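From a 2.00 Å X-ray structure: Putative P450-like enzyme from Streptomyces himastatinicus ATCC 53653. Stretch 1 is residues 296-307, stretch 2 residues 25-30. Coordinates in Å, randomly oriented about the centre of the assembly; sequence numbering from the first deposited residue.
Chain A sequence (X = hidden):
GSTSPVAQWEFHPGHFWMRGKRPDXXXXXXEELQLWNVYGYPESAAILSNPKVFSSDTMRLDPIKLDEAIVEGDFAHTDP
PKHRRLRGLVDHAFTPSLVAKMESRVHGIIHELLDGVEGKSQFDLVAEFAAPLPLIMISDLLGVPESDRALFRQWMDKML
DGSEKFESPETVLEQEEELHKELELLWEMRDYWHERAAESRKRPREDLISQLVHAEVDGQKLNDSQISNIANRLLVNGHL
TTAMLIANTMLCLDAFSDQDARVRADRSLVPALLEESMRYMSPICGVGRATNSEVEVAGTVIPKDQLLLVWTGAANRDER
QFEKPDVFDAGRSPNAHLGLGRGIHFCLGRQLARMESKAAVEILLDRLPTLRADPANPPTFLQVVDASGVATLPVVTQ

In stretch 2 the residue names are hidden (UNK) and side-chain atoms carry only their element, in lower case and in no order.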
# COMPACT_ATOMS: atom_id res chain seq x y z
N GLU A 296 -16.23 20.27 -10.94
CA GLU A 296 -16.79 20.75 -9.70
C GLU A 296 -16.76 19.61 -8.66
O GLU A 296 -17.29 18.52 -8.88
CB GLU A 296 -18.22 21.25 -9.93
CG GLU A 296 -19.02 21.41 -8.67
CD GLU A 296 -20.34 22.12 -8.90
OE1 GLU A 296 -20.77 22.26 -10.08
OE2 GLU A 296 -20.92 22.60 -7.91
N VAL A 297 -16.15 19.88 -7.50
CA VAL A 297 -16.06 18.91 -6.41
C VAL A 297 -16.46 19.54 -5.08
O VAL A 297 -15.79 20.45 -4.59
CB VAL A 297 -14.62 18.35 -6.24
CG1 VAL A 297 -14.57 17.41 -5.06
CG2 VAL A 297 -14.13 17.68 -7.52
N ALA A 298 -17.55 19.02 -4.50
CA ALA A 298 -18.12 19.57 -3.27
C ALA A 298 -18.33 21.06 -3.44
O ALA A 298 -17.91 21.85 -2.60
CB ALA A 298 -17.24 19.27 -2.07
N GLY A 299 -18.92 21.42 -4.57
CA GLY A 299 -19.25 22.81 -4.89
C GLY A 299 -18.05 23.73 -5.07
O GLY A 299 -18.20 24.97 -5.04
N THR A 300 -16.92 23.14 -5.46
CA THR A 300 -15.65 23.85 -5.65
C THR A 300 -15.17 23.54 -7.05
O THR A 300 -15.16 22.37 -7.45
CB THR A 300 -14.57 23.43 -4.59
OG1 THR A 300 -15.06 23.67 -3.27
CG2 THR A 300 -13.29 24.22 -4.76
N VAL A 301 -14.78 24.57 -7.80
CA VAL A 301 -14.38 24.37 -9.17
C VAL A 301 -12.87 24.06 -9.22
O VAL A 301 -12.04 24.82 -8.73
CB VAL A 301 -14.68 25.59 -10.06
CG1 VAL A 301 -14.21 25.35 -11.50
CG2 VAL A 301 -16.19 25.93 -10.07
N ILE A 302 -12.51 22.95 -9.83
CA ILE A 302 -11.08 22.64 -9.94
C ILE A 302 -10.70 22.69 -11.42
O ILE A 302 -11.31 22.04 -12.26
CB ILE A 302 -10.75 21.29 -9.33
CG1 ILE A 302 -11.12 21.29 -7.85
CG2 ILE A 302 -9.23 20.96 -9.54
CD1 ILE A 302 -11.21 19.95 -7.23
N PRO A 303 -9.72 23.55 -11.74
CA PRO A 303 -9.35 23.69 -13.15
C PRO A 303 -8.77 22.40 -13.73
O PRO A 303 -8.48 21.45 -13.01
CB PRO A 303 -8.30 24.81 -13.14
CG PRO A 303 -8.55 25.57 -11.85
CD PRO A 303 -9.03 24.52 -10.88
N LYS A 304 -8.69 22.39 -15.05
CA LYS A 304 -7.94 21.44 -15.86
C LYS A 304 -6.51 21.30 -15.34
O LYS A 304 -5.99 22.21 -14.71
CB LYS A 304 -7.94 21.94 -17.33
CG LYS A 304 -7.52 20.90 -18.38
CD LYS A 304 -7.40 21.52 -19.79
CE LYS A 304 -6.42 22.70 -19.86
NZ LYS A 304 -6.20 23.22 -21.24
N ASP A 305 -5.91 20.14 -15.56
CA ASP A 305 -4.48 19.92 -15.30
C ASP A 305 -4.00 20.25 -13.88
O ASP A 305 -2.93 20.83 -13.72
CB ASP A 305 -3.65 20.73 -16.29
CG ASP A 305 -4.00 20.42 -17.73
OD1 ASP A 305 -4.41 19.27 -17.99
OD2 ASP A 305 -3.83 21.30 -18.61
N GLN A 306 -4.79 19.88 -12.87
CA GLN A 306 -4.40 20.12 -11.49
C GLN A 306 -4.12 18.80 -10.78
O GLN A 306 -4.68 17.76 -11.15
CB GLN A 306 -5.49 20.88 -10.73
CG GLN A 306 -5.75 22.33 -11.17
CD GLN A 306 -4.54 23.22 -11.06
OE1 GLN A 306 -4.03 23.45 -9.96
NE2 GLN A 306 -4.11 23.80 -12.19
N LEU A 307 -3.20 18.84 -9.82
CA LEU A 307 -2.93 17.69 -8.98
C LEU A 307 -3.94 17.67 -7.83
O LEU A 307 -4.04 18.64 -7.08
CB LEU A 307 -1.50 17.75 -8.44
CG LEU A 307 -1.03 16.62 -7.52
CD1 LEU A 307 -1.07 15.26 -8.24
CD2 LEU A 307 0.40 16.89 -7.03
N UNK A 25 -13.15 22.37 5.33
CA UNK A 25 -13.78 22.33 4.01
C UNK A 25 -13.53 20.94 3.41
O UNK A 25 -12.48 20.33 3.63
c UNK A 25 -13.22 23.39 3.03
c UNK A 25 -11.80 26.24 5.37
c UNK A 25 -12.91 25.36 4.77
c UNK A 25 -12.34 24.55 3.59
n UNK A 25 -12.14 26.83 6.69
N UNK A 26 -14.50 20.46 2.66
CA UNK A 26 -14.39 19.15 2.05
C UNK A 26 -13.25 19.21 1.04
O UNK A 26 -12.49 18.25 0.93
c UNK A 26 -18.28 18.91 1.70
c UNK A 26 -15.57 17.42 0.62
c UNK A 26 -16.88 18.72 2.35
c UNK A 26 -15.72 18.75 1.34
N UNK A 27 -13.15 20.35 0.34
CA UNK A 27 -12.10 20.60 -0.65
C UNK A 27 -11.31 21.87 -0.35
O UNK A 27 -11.91 22.91 -0.05
c UNK A 27 -12.67 20.75 -2.09
c UNK A 27 -13.45 19.52 -2.50
c UNK A 27 -11.56 21.05 -3.08
N UNK A 28 -9.98 21.81 -0.40
CA UNK A 28 -9.17 23.03 -0.28
C UNK A 28 -7.99 23.00 -1.25
O UNK A 28 -7.75 22.00 -1.95
c UNK A 28 -7.61 22.31 1.68
c UNK A 28 -8.68 23.30 1.18
o UNK A 28 -6.71 21.87 0.91
o UNK A 28 -7.64 21.99 2.89
N UNK A 29 -7.30 24.13 -1.33
CA UNK A 29 -6.13 24.28 -2.18
C UNK A 29 -4.91 24.59 -1.31
O UNK A 29 -4.98 25.40 -0.39
c UNK A 29 -3.92 24.99 -6.08
c UNK A 29 -3.43 27.04 -4.95
c UNK A 29 -3.16 26.14 -5.95
c UNK A 29 -4.95 24.75 -5.20
o UNK A 29 -2.12 26.38 -6.82
c UNK A 29 -5.23 25.65 -4.19
c UNK A 29 -6.37 25.40 -3.22
c UNK A 29 -4.45 26.79 -4.08
N UNK A 30 -3.81 23.92 -1.58
CA UNK A 30 -2.56 24.20 -0.88
C UNK A 30 -1.72 25.11 -1.78
O UNK A 30 -1.15 24.65 -2.78
o UNK A 30 0.02 24.12 0.33
o UNK A 30 -0.46 22.20 1.24
c UNK A 30 -0.68 23.08 0.40
c UNK A 30 -1.85 22.89 -0.55

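Position 25 carries five side-chain atoms, four carbons in an unbranched row ending in a nitrogen. The nearest approach, from CB at this position to OG1 of Thr-300, is 6.6 Å, too far for contact, so the assignment rests on the chain alone: a linear C4N side chain is lysine, Lys-25.

Position 26 has four carbons and no heteroatom, forked at the first carbon, with one arm two carbons long. The CA-to-CB bond points toward stretch 1, and the short arm, a single carbon, lies 3.7 Å from CB of Ala-298. A beta-branched C4 side chain with unequal arms is isoleucine, Ile-26, and the touching atom is CG2.

Position 27 holds three carbons, one carrying the other two, and CA-to-CB again points toward stretch 1. One terminal carbon sits 3.3 Å from O of Val-297, 3.5 Å from CG1 of Val-297 and 3.8 Å from CB of Ala-298; the other lies 4.3 Å from CD1 of Ile-302. The symmetric fork without oxygen identifies valine, Val-27, with CG2 as the first of these carbons and CG1 as the second. CB of Val-27 also approaches OG1 of Thr-300, at 4.0 Å.

Position 28 shows two carbons, the second bearing two oxygens, hence aspartate, Asp-28. Its CA-to-CB bond points away from stretch 1, and both oxygens are hydrogen-bonded elsewhere in the structure.

Position 29 has one carbon leading to a six-carbon ring that bears an oxygen, the signature of tyrosine, Tyr-29. CA-to-CB points sideways, yet the ring reaches nearer: CE1 of Tyr-29 lies 4.2 Å from OE1 of Gln-306, which approaches the ring obliquely.

Position 30 repeats the pattern of two carbons and two oxygens, giving Asp-30, whose side chain makes no contact, its nearest approach being CB of Asp-30 to O of Leu-307 at 8.1 Å.

The contact is small, burying 247 Å² in total, and no hydrogen bond crosses it. Val-27, itself buried, has 87 Å² covered, the largest share here. Three of its four partners, Val-297, Ala-298 and Thr-300, belong to a type I' turn, closed by Val-297 N to Thr-300 O at 2.7 Å and, weakly, by Thr-300 N to Val-297 O at 3.0 Å; their CA-to-CB bonds all point toward stretch 2. The fourth, Ile-302, follows in the strand. Apolar side-chain pairs from Val-27 to Val-297, Ala-298 and Ile-302, and from Ile-26 to Ala-298, form most of the contact, with O of Val-297 and OG1 of Thr-300 also lying against Val-27.

Stretch 2, residues 25-30: KIVDYD
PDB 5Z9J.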